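Local coordinates for acetylcholine-binding protein (Bulinus truncatus, PDB 2BJ0) that probably binds acetylcholine and related nicotinic ligands, as a pentameric homologue of the ligand-binding domain of nicotinic acetylcholine receptors, at residues 83-88 / 147-152; 27-32 / 192-197; 62-67 / 73-78; 23-28 / 79-84. All coordinates share one frame; numbering follows the deposited sequence.

Contact 1 (83-88 / 147-152)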
loop_
_atom_site.group_PDB
_atom_site.type_symbol
_atom_site.label_atom_id
_atom_site.label_comp_id
_atom_site.label_asym_id
_atom_site.label_seq_id
_atom_site.Cartn_x
_atom_site.Cartn_y
_atom_site.Cartn_z
ATOM N N PRO A 83 -0.423 -21.093 -5.020
ATOM C CA PRO A 83 1.036 -21.263 -5.145
ATOM C C PRO A 83 1.797 -19.985 -4.802
ATOM O O PRO A 83 1.407 -18.909 -5.235
ATOM C CB PRO A 83 1.209 -21.598 -6.632
ATOM C CG PRO A 83 -0.070 -22.333 -6.979
ATOM C CD PRO A 83 -1.137 -21.482 -6.263
ATOM N N ASP A 84 2.890 -20.106 -4.060
ATOM C CA ASP A 84 3.737 -18.948 -3.779
ATOM C C ASP A 84 4.771 -18.755 -4.885
ATOM O O ASP A 84 5.966 -18.741 -4.617
ATOM C CB ASP A 84 4.405 -19.087 -2.411
ATOM C CG ASP A 84 5.382 -20.262 -2.348
ATOM O OD1 ASP A 84 5.103 -21.290 -3.034
ATOM O OD2 ASP A 84 6.448 -20.230 -1.677
ATOM N N LEU A 85 4.312 -18.565 -6.121
ATOM C CA LEU A 85 5.210 -18.316 -7.254
ATOM C C LEU A 85 5.909 -16.979 -7.115
ATOM O O LEU A 85 5.269 -15.962 -6.825
ATOM C CB LEU A 85 4.450 -18.327 -8.576
ATOM C CG LEU A 85 3.755 -19.639 -8.923
ATOM C CD1 LEU A 85 2.849 -19.345 -10.077
ATOM C CD2 LEU A 85 4.781 -20.736 -9.246
ATOM N N SER A 86 7.222 -16.995 -7.268
ATOM C CA SER A 86 7.990 -15.776 -7.301
ATOM C C SER A 86 8.751 -15.750 -8.602
ATOM O O SER A 86 9.095 -16.817 -9.180
ATOM C CB SER A 86 8.969 -15.684 -6.112
ATOM O OG SER A 86 8.287 -15.656 -4.854
ATOM N N PHE A 87 9.020 -14.544 -9.067
ATOM C CA PHE A 87 9.958 -14.339 -10.160
ATOM C C PHE A 87 11.339 -14.205 -9.553
ATOM O O PHE A 87 11.664 -13.169 -8.945
ATOM C CB PHE A 87 9.606 -13.096 -10.947
ATOM C CG PHE A 87 8.251 -13.165 -11.599
ATOM C CD1 PHE A 87 8.083 -13.813 -12.810
ATOM C CD2 PHE A 87 7.143 -12.556 -11.008
ATOM C CE1 PHE A 87 6.834 -13.888 -13.420
ATOM C CE2 PHE A 87 5.881 -12.637 -11.622
ATOM C CZ PHE A 87 5.736 -13.301 -12.832
ATOM N N TYR A 88 12.153 -15.242 -9.731
ATOM C CA TYR A 88 13.470 -15.334 -9.123
ATOM C C TYR A 88 14.414 -14.212 -9.548
ATOM O O TYR A 88 15.324 -13.850 -8.786
ATOM C CB TYR A 88 14.079 -16.705 -9.434
ATOM C CG TYR A 88 13.716 -17.755 -8.403
ATOM C CD1 TYR A 88 12.396 -18.213 -8.257
ATOM C CD2 TYR A 88 14.693 -18.248 -7.527
ATOM C CE1 TYR A 88 12.067 -19.169 -7.279
ATOM C CE2 TYR A 88 14.389 -19.194 -6.551
ATOM C CZ TYR A 88 13.085 -19.658 -6.429
ATOM O OH TYR A 88 12.829 -20.591 -5.425
ATOM N N LYS A 147 9.578 -32.014 -3.775
ATOM C CA LYS A 147 8.916 -33.098 -3.054
ATOM C C LYS A 147 7.481 -32.742 -2.714
ATOM O O LYS A 147 6.664 -33.627 -2.542
ATOM C CB LYS A 147 9.677 -33.438 -1.773
ATOM C CG LYS A 147 10.578 -34.661 -1.828
ATOM C CD LYS A 147 11.518 -34.709 -3.040
ATOM C CE LYS A 147 12.389 -35.991 -3.008
ATOM N NZ LYS A 147 12.915 -36.403 -4.364
ATOM N N GLN A 148 7.172 -31.440 -2.630
ATOM C CA GLN A 148 5.807 -30.966 -2.314
ATOM C C GLN A 148 5.106 -30.322 -3.507
ATOM O O GLN A 148 3.923 -30.510 -3.695
ATOM C CB GLN A 148 5.860 -29.967 -1.153
ATOM C CG GLN A 148 6.219 -30.607 0.151
ATOM C CD GLN A 148 6.172 -29.651 1.328
ATOM O OE1 GLN A 148 5.755 -28.506 1.200
ATOM N NE2 GLN A 148 6.620 -30.124 2.479
ATOM N N PHE A 149 5.864 -29.601 -4.329
ATOM C CA PHE A 149 5.327 -28.718 -5.354
ATOM C C PHE A 149 6.055 -29.026 -6.654
ATOM O O PHE A 149 7.189 -28.617 -6.827
ATOM C CB PHE A 149 5.669 -27.306 -4.903
ATOM C CG PHE A 149 5.066 -26.191 -5.705
ATOM C CD1 PHE A 149 5.546 -25.854 -6.961
ATOM C CD2 PHE A 149 4.130 -25.342 -5.106
ATOM C CE1 PHE A 149 5.033 -24.781 -7.665
ATOM C CE2 PHE A 149 3.633 -24.235 -5.790
ATOM C CZ PHE A 149 4.082 -23.945 -7.074
ATOM N N ALA A 150 5.415 -29.748 -7.570
ATOM C CA ALA A 150 6.067 -30.045 -8.842
ATOM C C ALA A 150 5.470 -29.218 -9.961
ATOM O O ALA A 150 4.270 -29.193 -10.118
ATOM C CB ALA A 150 5.969 -31.544 -9.152
ATOM N N LEU A 151 6.325 -28.529 -10.726
ATOM C CA LEU A 151 5.904 -27.705 -11.856
ATOM C C LEU A 151 5.856 -28.549 -13.108
ATOM O O LEU A 151 6.729 -29.395 -13.318
ATOM C CB LEU A 151 6.905 -26.573 -12.117
ATOM C CG LEU A 151 6.788 -25.329 -11.247
ATOM C CD1 LEU A 151 7.758 -24.257 -11.695
ATOM C CD2 LEU A 151 5.369 -24.806 -11.302
ATOM N N ILE A 152 4.835 -28.317 -13.924
ATOM C CA ILE A 152 4.713 -28.967 -15.218
ATOM C C ILE A 152 4.229 -27.913 -16.215
ATOM O O ILE A 152 3.579 -26.921 -15.836
ATOM C CB ILE A 152 3.746 -30.209 -15.169
ATOM C CG1 ILE A 152 2.329 -29.807 -14.769
ATOM C CG2 ILE A 152 4.277 -31.324 -14.221
ATOM C CD1 ILE A 152 1.321 -30.974 -14.754
#
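Pro83 meets the ring of Phe149 at its far edge, and this is the tight part of the contact. Its CB lies near the ring plane, 3.7 Å from Phe149 CE2 and equally close to Phe149 CZ. Pro83 CA sits at the same edge, in plane. Phe149 reaches this place because its CG stands anti to the backbone N (chi1 -172°), sending the ring across a gap of 8.6 Å between the CA atoms of Pro83 and Phe149. Leu85 adds a further touch, its CD2 lying 3.9 Å from Phe149 CZ, oblique to the ring, with the two side chains crossing at about a right angle. An inverse gamma turn centred on Asp84, with a weak bond from Leu85 N to Pro83 O of 3.1 Å, brings Pro83 and Leu85 to the same ring.

The loose touch is that of Asp84, whose OD1 comes only within 4.3 Å of Phe149 CE2; its polar partners are Ser141 OG and His144 ND1, while OD2 pairs with Thr143 OG1. Phe149 is buried, whereas Pro83 and Leu85, which close on its ring, are themselves partly exposed, so the solvent side lies on their side of the contact. With an alanine in place of Phe149, Pro83 CB and Leu85 CD2 would probably lose their common partner and a gap would open between the segments. No hydrogen bond crosses here, which implies that shape and apolar contact join the two segments, while the nearby carboxylate is tied to the 141-144 region by directional bonds.

Contact 2 (27-32 / 192-197)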
loop_
_atom_site.group_PDB
_atom_site.type_symbol
_atom_site.label_atom_id
_atom_site.label_comp_id
_atom_site.label_asym_id
_atom_site.label_seq_id
_atom_site.Cartn_x
_atom_site.Cartn_y
_atom_site.Cartn_z
ATOM N N VAL A 27 1.559 -28.595 -10.294
ATOM C CA VAL A 27 1.034 -27.309 -10.652
ATOM C C VAL A 27 1.446 -27.015 -12.069
ATOM O O VAL A 27 2.626 -26.982 -12.366
ATOM C CB VAL A 27 1.554 -26.221 -9.680
ATOM C CG1 VAL A 27 1.057 -24.839 -10.101
ATOM C CG2 VAL A 27 1.122 -26.549 -8.272
ATOM N N SER A 28 0.476 -26.803 -12.949
ATOM C CA SER A 28 0.783 -26.502 -14.333
ATOM C C SER A 28 0.797 -25.011 -14.567
ATOM O O SER A 28 -0.140 -24.332 -14.154
ATOM C CB SER A 28 -0.281 -27.106 -15.232
ATOM O OG SER A 28 -0.504 -28.449 -14.848
ATOM N N LEU A 29 1.825 -24.524 -15.259
ATOM C CA LEU A 29 1.955 -23.105 -15.635
ATOM C C LEU A 29 2.069 -22.950 -17.125
ATOM O O LEU A 29 2.810 -23.697 -17.782
ATOM C CB LEU A 29 3.230 -22.499 -15.049
ATOM C CG LEU A 29 3.357 -22.456 -13.539
ATOM C CD1 LEU A 29 4.660 -21.752 -13.124
ATOM C CD2 LEU A 29 2.113 -21.767 -12.973
ATOM N N ASN A 30 1.317 -21.996 -17.650
ATOM C CA ASN A 30 1.453 -21.484 -19.007
ATOM C C ASN A 30 1.516 -19.971 -18.861
ATOM O O ASN A 30 1.138 -19.459 -17.814
ATOM C CB ASN A 30 0.276 -21.915 -19.886
ATOM C CG ASN A 30 0.461 -23.333 -20.458
ATOM O OD1 ASN A 30 -0.407 -24.182 -20.315
ATOM N ND2 ASN A 30 1.622 -23.588 -21.071
ATOM N N PHE A 31 1.993 -19.267 -19.882
ATOM C CA PHE A 31 2.196 -17.836 -19.791
ATOM C C PHE A 31 1.733 -17.176 -21.054
ATOM O O PHE A 31 1.758 -17.773 -22.128
ATOM C CB PHE A 31 3.679 -17.487 -19.539
ATOM C CG PHE A 31 4.223 -18.028 -18.258
ATOM C CD1 PHE A 31 4.094 -17.307 -17.072
ATOM C CD2 PHE A 31 4.890 -19.242 -18.231
ATOM C CE1 PHE A 31 4.587 -17.788 -15.885
ATOM C CE2 PHE A 31 5.395 -19.727 -17.046
ATOM C CZ PHE A 31 5.248 -18.996 -15.855
ATOM N N LYS A 32 1.319 -15.927 -20.920
ATOM C CA LYS A 32 1.015 -15.090 -22.050
ATOM C C LYS A 32 1.814 -13.802 -21.882
ATOM O O LYS A 32 1.551 -13.019 -20.949
ATOM C CB LYS A 32 -0.488 -14.761 -22.104
ATOM C CG LYS A 32 -1.417 -15.978 -22.260
ATOM C CD LYS A 32 -1.428 -16.428 -23.716
ATOM C CE LYS A 32 -1.796 -17.868 -23.807
ATOM N NZ LYS A 32 -1.768 -18.340 -25.221
ATOM N N ASP A 192 11.738 -26.760 -8.443
ATOM C CA ASP A 192 11.412 -26.587 -9.850
ATOM C C ASP A 192 11.288 -25.118 -10.251
ATOM O O ASP A 192 10.778 -24.293 -9.487
ATOM C CB ASP A 192 10.093 -27.244 -10.154
ATOM C CG ASP A 192 10.153 -28.763 -10.067
ATOM O OD1 ASP A 192 11.248 -29.341 -9.893
ATOM O OD2 ASP A 192 9.129 -29.438 -10.132
ATOM N N ASP A 193 11.729 -24.799 -11.461
ATOM C CA ASP A 193 11.378 -23.515 -12.039
ATOM C C ASP A 193 11.025 -23.663 -13.501
ATOM O O ASP A 193 11.426 -24.635 -14.153
ATOM C CB ASP A 193 12.455 -22.457 -11.803
ATOM C CG ASP A 193 13.736 -22.762 -12.514
ATOM O OD1 ASP A 193 13.864 -22.415 -13.711
ATOM O OD2 ASP A 193 14.695 -23.321 -11.941
ATOM N N ILE A 194 10.223 -22.738 -14.001
ATOM C CA ILE A 194 10.056 -22.626 -15.439
ATOM C C ILE A 194 10.730 -21.333 -15.859
ATOM O O ILE A 194 10.578 -20.283 -15.206
ATOM C CB ILE A 194 8.572 -22.680 -15.843
ATOM C CG1 ILE A 194 8.024 -24.064 -15.509
ATOM C CG2 ILE A 194 8.385 -22.351 -17.350
ATOM C CD1 ILE A 194 6.559 -24.276 -15.818
ATOM N N GLU A 195 11.499 -21.415 -16.932
ATOM C CA GLU A 195 12.206 -20.270 -17.444
ATOM C C GLU A 195 11.629 -19.850 -18.783
ATOM O O GLU A 195 11.653 -20.632 -19.749
ATOM C CB GLU A 195 13.684 -20.612 -17.577
ATOM C CG GLU A 195 14.519 -19.484 -18.169
ATOM C CD GLU A 195 15.933 -19.437 -17.596
ATOM O OE1 GLU A 195 16.161 -19.968 -16.468
ATOM O OE2 GLU A 195 16.817 -18.856 -18.277
ATOM N N ILE A 196 11.134 -18.617 -18.851
ATOM C CA ILE A 196 10.691 -18.050 -20.109
ATOM C C ILE A 196 11.845 -17.347 -20.812
ATOM O O ILE A 196 12.523 -16.526 -20.216
ATOM C CB ILE A 196 9.517 -17.066 -19.912
ATOM C CG1 ILE A 196 8.353 -17.759 -19.212
ATOM C CG2 ILE A 196 9.051 -16.527 -21.245
ATOM C CD1 ILE A 196 7.367 -16.777 -18.634
ATOM N N THR A 197 12.060 -17.681 -22.079
ATOM C CA THR A 197 13.065 -17.022 -22.889
ATOM C C THR A 197 12.360 -16.370 -24.080
ATOM O O THR A 197 11.571 -17.014 -24.761
ATOM C CB THR A 197 14.129 -18.055 -23.359
ATOM O OG1 THR A 197 14.813 -18.581 -22.207
ATOM C CG2 THR A 197 15.228 -17.361 -24.119
#
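Leu29 makes the first contact, placing its CB 3.9 Å from CD1 of Ile194; its own CD1 touches the same methyl slightly farther off. Asn30, next in sequence, points away, its OD1 bonded to Glu156 N. Phe31 then turns back across the gap. Its CG stands anti to the carbonyl carbon (chi1 -62°), and the ring offers one face to Ile196, whose CD1 forms a CH-pi contact 3.5 Å from the centroid of the Phe31 ring. The methyl lies 17° off the ring normal and is shifted towards the rim on the CG side, the closest pair being Phe31 CG and Ile196 CD1 at 3.4 Å. Ile194 takes a different approach, its CG2 coming obliquely to 4.0 Å from Phe31 CE2. Were Phe31 an alanine, the Ile196 methyl would probably lose the face it rests on and a gap would open beside Ile194. Lys32 again points away, its NZ making salt bridges with Glu163 and Glu156.

All four touching residues are buried, and no hydrogen bond joins the segments. Their axes approach to 9.5 Å and run nearly parallel, with 14° between them, too far apart for neighbours in one sheet. Strands 25-40 and 190-202 belong to different sheets, so this apolar seam is the face-to-face interior of the immunoglobulin-like beta sandwich that forms the ligand-binding domain.

Contact 3 (62-67 / 73-78)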
loop_
_atom_site.group_PDB
_atom_site.type_symbol
_atom_site.label_atom_id
_atom_site.label_comp_id
_atom_site.label_asym_id
_atom_site.label_seq_id
_atom_site.Cartn_x
_atom_site.Cartn_y
_atom_site.Cartn_z
ATOM N N SER A 62 -14.050 -30.681 -4.563
ATOM C CA SER A 62 -15.186 -30.976 -5.465
ATOM C C SER A 62 -16.551 -30.927 -4.759
ATOM O O SER A 62 -17.570 -30.718 -5.398
ATOM C CB SER A 62 -15.024 -32.349 -6.124
ATOM O OG SER A 62 -15.143 -33.380 -5.153
ATOM N N SER A 63 -16.565 -31.122 -3.446
ATOM C CA SER A 63 -17.800 -31.095 -2.685
ATOM C C SER A 63 -18.324 -29.681 -2.470
ATOM O O SER A 63 -19.356 -29.478 -1.842
ATOM C CB SER A 63 -17.582 -31.762 -1.342
ATOM O OG SER A 63 -17.550 -33.154 -1.535
ATOM N N LEU A 64 -17.589 -28.700 -2.971
ATOM C CA LEU A 64 -17.986 -27.320 -2.815
ATOM C C LEU A 64 -19.197 -27.069 -3.692
ATOM O O LEU A 64 -20.053 -26.260 -3.354
ATOM C CB LEU A 64 -16.822 -26.402 -3.207
ATOM C CG LEU A 64 -16.737 -24.957 -2.710
ATOM C CD1 LEU A 64 -16.740 -24.810 -1.167
ATOM C CD2 LEU A 64 -15.478 -24.331 -3.304
ATOM N N LEU A 65 -19.272 -27.796 -4.800
ATOM C CA LEU A 65 -20.262 -27.539 -5.843
ATOM C C LEU A 65 -21.268 -28.655 -6.099
ATOM O O LEU A 65 -22.382 -28.372 -6.532
ATOM C CB LEU A 65 -19.561 -27.218 -7.167
ATOM C CG LEU A 65 -18.875 -25.857 -7.269
ATOM C CD1 LEU A 65 -18.357 -25.681 -8.676
ATOM C CD2 LEU A 65 -19.819 -24.705 -6.875
ATOM N N SER A 66 -20.865 -29.902 -5.857
ATOM C CA SER A 66 -21.624 -31.116 -6.215
ATOM C C SER A 66 -23.177 -31.040 -6.173
ATOM O O SER A 66 -23.855 -31.717 -6.961
ATOM C CB SER A 66 -21.111 -32.321 -5.409
ATOM O OG SER A 66 -21.097 -32.021 -4.021
ATOM N N SER A 67 -23.723 -30.217 -5.272
ATOM C CA SER A 67 -25.172 -30.017 -5.185
ATOM C C SER A 67 -25.607 -28.555 -5.382
ATOM O O SER A 67 -26.526 -28.063 -4.722
ATOM C CB SER A 67 -25.698 -30.561 -3.853
ATOM O OG SER A 67 -25.000 -29.970 -2.771
ATOM N N VAL A 73 -17.052 -21.961 -9.605
ATOM C CA VAL A 73 -17.204 -20.827 -8.712
ATOM C C VAL A 73 -15.878 -20.088 -8.648
ATOM O O VAL A 73 -14.799 -20.701 -8.565
ATOM C CB VAL A 73 -17.772 -21.235 -7.289
ATOM C CG1 VAL A 73 -16.803 -22.022 -6.501
ATOM C CG2 VAL A 73 -18.227 -19.992 -6.479
ATOM N N SER A 74 -15.985 -18.773 -8.729
ATOM C CA SER A 74 -14.878 -17.871 -8.533
ATOM C C SER A 74 -14.853 -17.404 -7.060
ATOM O O SER A 74 -15.885 -17.004 -6.505
ATOM C CB SER A 74 -15.051 -16.685 -9.485
ATOM O OG SER A 74 -14.181 -15.599 -9.185
ATOM N N LEU A 75 -13.683 -17.478 -6.437
ATOM C CA LEU A 75 -13.495 -17.094 -5.048
ATOM C C LEU A 75 -12.266 -16.214 -4.902
ATOM O O LEU A 75 -11.318 -16.318 -5.697
ATOM C CB LEU A 75 -13.359 -18.327 -4.163
ATOM C CG LEU A 75 -14.528 -19.327 -4.207
ATOM C CD1 LEU A 75 -14.029 -20.745 -3.872
ATOM C CD2 LEU A 75 -15.625 -18.855 -3.267
ATOM N N PRO A 76 -12.265 -15.356 -3.883
ATOM C CA PRO A 76 -11.100 -14.567 -3.588
ATOM C C PRO A 76 -9.975 -15.516 -3.239
ATOM O O PRO A 76 -10.187 -16.530 -2.570
ATOM C CB PRO A 76 -11.506 -13.757 -2.318
ATOM C CG PRO A 76 -13.007 -13.760 -2.327
ATOM C CD PRO A 76 -13.354 -15.119 -2.913
ATOM N N VAL A 77 -8.806 -15.171 -3.730
ATOM C CA VAL A 77 -7.560 -15.815 -3.456
ATOM C C VAL A 77 -7.281 -16.033 -1.986
ATOM O O VAL A 77 -6.670 -17.033 -1.625
ATOM C CB VAL A 77 -6.443 -15.001 -4.150
ATOM C CG1 VAL A 77 -5.186 -14.928 -3.359
ATOM C CG2 VAL A 77 -6.196 -15.553 -5.542
ATOM N N SER A 78 -7.721 -15.117 -1.122
ATOM C CA SER A 78 -7.506 -15.264 0.313
ATOM C C SER A 78 -8.256 -16.459 0.926
ATOM O O SER A 78 -7.999 -16.812 2.070
ATOM C CB SER A 78 -7.967 -13.995 1.028
ATOM O OG SER A 78 -9.356 -13.839 0.816
#
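Leu64 and Leu75 reach toward each other tip to tip, on the part of the ligand-binding domain where the N-terminal helix 4-12 lies against the beta sandwich. The loop segment 62-67 supplies two leucine bumps, Leu64 and Leu65, and strand 73-76 answers with Val73 and Leu75. CD2 of Leu64 lies 3.9 Å from Leu75 CD1 and 4.2 Å from Val73 CG1. Those two methyls, Val73 CG1 and Leu75 CD1, are themselves 4.0 Å apart, so the three form a nearly equilateral cluster.

The fit also works in the other direction. Val73 CG1 sits in a notch whose two sides are Leu64 CD2 and Leu65 CD2, with 5.6 Å from Leu64 CD2 to Leu65 CD2. The valine torsion explains this: CG1 lies between the backbone N and the carbonyl carbon (chi1 69°), a crowded position that aims the methyl at both leucines, while CG2 is anti to N. Leu64 and Val73 cross at about a right angle, whereas Leu65 meets Val73 at a slant.

Other parts of the fold complete the surroundings. Leu64 also packs on Leu7 of helix 4-12 and shares a backbone hydrogen bond with Arg3, and Leu65 leans on Ile2. Val16 of a neighbouring subunit covers Val73 and Leu75, which brings the subunit interface up to this patch. No hydrogen bond crosses between the segments, and all four touching residues are buried. Leu65 straddles Val73, CD2 being 4.1 Å from Val73 CB and CD1 4.1 Å from Val73 N.

Contact 4 (23-28 / 79-84)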
loop_
_atom_site.group_PDB
_atom_site.type_symbol
_atom_site.label_atom_id
_atom_site.label_comp_id
_atom_site.label_asym_id
_atom_site.label_seq_id
_atom_site.Cartn_x
_atom_site.Cartn_y
_atom_site.Cartn_z
ATOM N N THR A 23 3.152 -37.935 -2.558
ATOM C CA THR A 23 2.997 -37.266 -3.858
ATOM C C THR A 23 3.015 -35.743 -3.842
ATOM O O THR A 23 2.221 -35.135 -3.138
ATOM C CB THR A 23 1.681 -37.709 -4.472
ATOM O OG1 THR A 23 0.709 -37.810 -3.423
ATOM C CG2 THR A 23 1.787 -39.157 -5.027
ATOM N N PRO A 24 3.892 -35.138 -4.644
ATOM C CA PRO A 24 3.907 -33.684 -4.809
ATOM C C PRO A 24 2.622 -33.183 -5.475
ATOM O O PRO A 24 1.988 -33.913 -6.247
ATOM C CB PRO A 24 5.098 -33.441 -5.729
ATOM C CG PRO A 24 5.877 -34.699 -5.710
ATOM C CD PRO A 24 4.916 -35.800 -5.468
ATOM N N LEU A 25 2.231 -31.951 -5.153
ATOM C CA LEU A 25 1.138 -31.293 -5.857
ATOM C C LEU A 25 1.648 -30.886 -7.230
ATOM O O LEU A 25 2.681 -30.240 -7.339
ATOM C CB LEU A 25 0.650 -30.060 -5.081
ATOM C CG LEU A 25 -0.443 -29.218 -5.725
ATOM C CD1 LEU A 25 -1.767 -29.916 -5.568
ATOM C CD2 LEU A 25 -0.504 -27.849 -5.093
ATOM N N ASN A 26 0.933 -31.289 -8.276
ATOM C CA ASN A 26 1.287 -30.898 -9.639
ATOM C C ASN A 26 0.712 -29.538 -9.959
ATOM O O ASN A 26 -0.496 -29.344 -9.955
ATOM C CB ASN A 26 0.713 -31.867 -10.662
ATOM C CG ASN A 26 1.498 -33.141 -10.779
ATOM O OD1 ASN A 26 1.034 -34.084 -11.430
ATOM N ND2 ASN A 26 2.691 -33.197 -10.164
ATOM N N VAL A 27 1.559 -28.595 -10.294
ATOM C CA VAL A 27 1.034 -27.309 -10.652
ATOM C C VAL A 27 1.446 -27.015 -12.069
ATOM O O VAL A 27 2.626 -26.982 -12.366
ATOM C CB VAL A 27 1.554 -26.221 -9.680
ATOM C CG1 VAL A 27 1.057 -24.839 -10.101
ATOM C CG2 VAL A 27 1.122 -26.549 -8.272
ATOM N N SER A 28 0.476 -26.803 -12.949
ATOM C CA SER A 28 0.783 -26.502 -14.333
ATOM C C SER A 28 0.797 -25.011 -14.567
ATOM O O SER A 28 -0.140 -24.332 -14.154
ATOM C CB SER A 28 -0.281 -27.106 -15.232
ATOM O OG SER A 28 -0.504 -28.449 -14.848
ATOM N N LYS A 79 -9.183 -17.070 0.187
ATOM C CA LYS A 79 -10.010 -18.166 0.721
ATOM C C LYS A 79 -9.357 -19.556 0.646
ATOM O O LYS A 79 -9.863 -20.496 1.232
ATOM C CB LYS A 79 -11.377 -18.203 0.031
ATOM C CG LYS A 79 -12.216 -16.952 0.368
ATOM C CD LYS A 79 -12.390 -16.828 1.857
ATOM C CE LYS A 79 -12.556 -15.363 2.270
ATOM N NZ LYS A 79 -12.599 -15.259 3.750
ATOM N N MET A 80 -8.249 -19.683 -0.062
ATOM C CA MET A 80 -7.585 -20.992 -0.144
ATOM C C MET A 80 -6.090 -20.854 -0.339
ATOM O O MET A 80 -5.605 -19.764 -0.617
ATOM C CB MET A 80 -8.189 -21.794 -1.285
ATOM C CG MET A 80 -7.965 -21.152 -2.617
ATOM S SD MET A 80 -8.343 -22.293 -3.967
ATOM C CE MET A 80 -10.128 -22.180 -3.855
ATOM N N TRP A 81 -5.349 -21.941 -0.149
ATOM C CA TRP A 81 -3.947 -21.937 -0.484
ATOM C C TRP A 81 -3.825 -21.695 -1.981
ATOM O O TRP A 81 -4.596 -22.268 -2.765
ATOM C CB TRP A 81 -3.345 -23.291 -0.138
ATOM C CG TRP A 81 -1.901 -23.402 -0.481
ATOM C CD1 TRP A 81 -0.857 -23.107 0.324
ATOM C CD2 TRP A 81 -1.342 -23.849 -1.725
ATOM N NE1 TRP A 81 0.325 -23.339 -0.334
ATOM C CE2 TRP A 81 0.051 -23.782 -1.602
ATOM C CE3 TRP A 81 -1.890 -24.274 -2.956
ATOM C CZ2 TRP A 81 0.924 -24.156 -2.641
ATOM C CZ3 TRP A 81 -1.026 -24.655 -3.991
ATOM C CH2 TRP A 81 0.359 -24.589 -3.823
ATOM N N THR A 82 -2.849 -20.865 -2.366
ATOM C CA THR A 82 -2.471 -20.660 -3.773
ATOM C C THR A 82 -0.953 -20.720 -3.857
ATOM O O THR A 82 -0.249 -20.485 -2.861
ATOM C CB THR A 82 -2.985 -19.301 -4.351
ATOM O OG1 THR A 82 -2.543 -18.229 -3.510
ATOM C CG2 THR A 82 -4.528 -19.220 -4.310
ATOM N N PRO A 83 -0.423 -21.093 -5.020
ATOM C CA PRO A 83 1.036 -21.263 -5.145
ATOM C C PRO A 83 1.797 -19.985 -4.802
ATOM O O PRO A 83 1.407 -18.909 -5.235
ATOM C CB PRO A 83 1.209 -21.598 -6.632
ATOM C CG PRO A 83 -0.070 -22.333 -6.979
ATOM C CD PRO A 83 -1.137 -21.482 -6.263
ATOM N N ASP A 84 2.890 -20.106 -4.060
ATOM C CA ASP A 84 3.737 -18.948 -3.779
ATOM C C ASP A 84 4.771 -18.755 -4.885
ATOM O O ASP A 84 5.966 -18.741 -4.617
ATOM C CB ASP A 84 4.405 -19.087 -2.411
ATOM C CG ASP A 84 5.382 -20.262 -2.348
ATOM O OD1 ASP A 84 5.103 -21.290 -3.034
ATOM O OD2 ASP A 84 6.448 -20.230 -1.677
#
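Val27 and Pro83 have the nearest CA atoms, 8.2 Å apart, where strand 25-28 faces the irregular segment 79-84 without any hydrogen bond between them. Leu25 and Trp81 come from opposite directions to meet. Each carries its CG anti to the backbone N (chi1 177° in Leu25, 178° in Trp81), which extends both across the gap. The touching branch of Leu25 is CD2, 3.4 Å from Trp81 CZ3 and 3.6 Å from Trp81 CH2, so it meets the CZ3-CH2 bond of the six-membered ring, oblique to its plane.

Trp81 to Asp84 read Trp-Thr-Pro-Asp, the Trp-x-Pro-Asp signature of the Cys-loop receptor family, in the approach to the region that probably corresponds to loop A. Within it the backbone folds so that Pro83 N lies over one face of the Trp81 ring, 3.7 Å above the plane and offset toward the rim. Trp56, from strand 45-57, meets Trp81 edge-to-face and also packs on Leu25, Val27 and Pro83. Further along strand 25-28, Val27 brings CG1 to 4.2 Å from CG of Pro83, a looser touch than the one at Leu25.

How the contacts relate
From the N terminus, residues 23-32 open two loops at once. Contact 4 closes the shorter one at 79-84, tying the start of strand 25-40 to the segment leading into strand 85-87. Contact 2 closes the longer one at 192-197, joining the two sheets of the sandwich. Contact 3, a short loop beside helix 4-12, is nested inside both. Contact 1 opens where contact 4 ends, sharing Pro83 and Asp84, and closes at 147-152, still within the loop of contact 2. Strand 149-153 lies beside strand 25-40, with a probable hydrogen bond of 2.8 Å from Val27 N to Ala150 O. Contact 3 touches contact 4, but stays about 8 Å from contact 1 at nearest atoms.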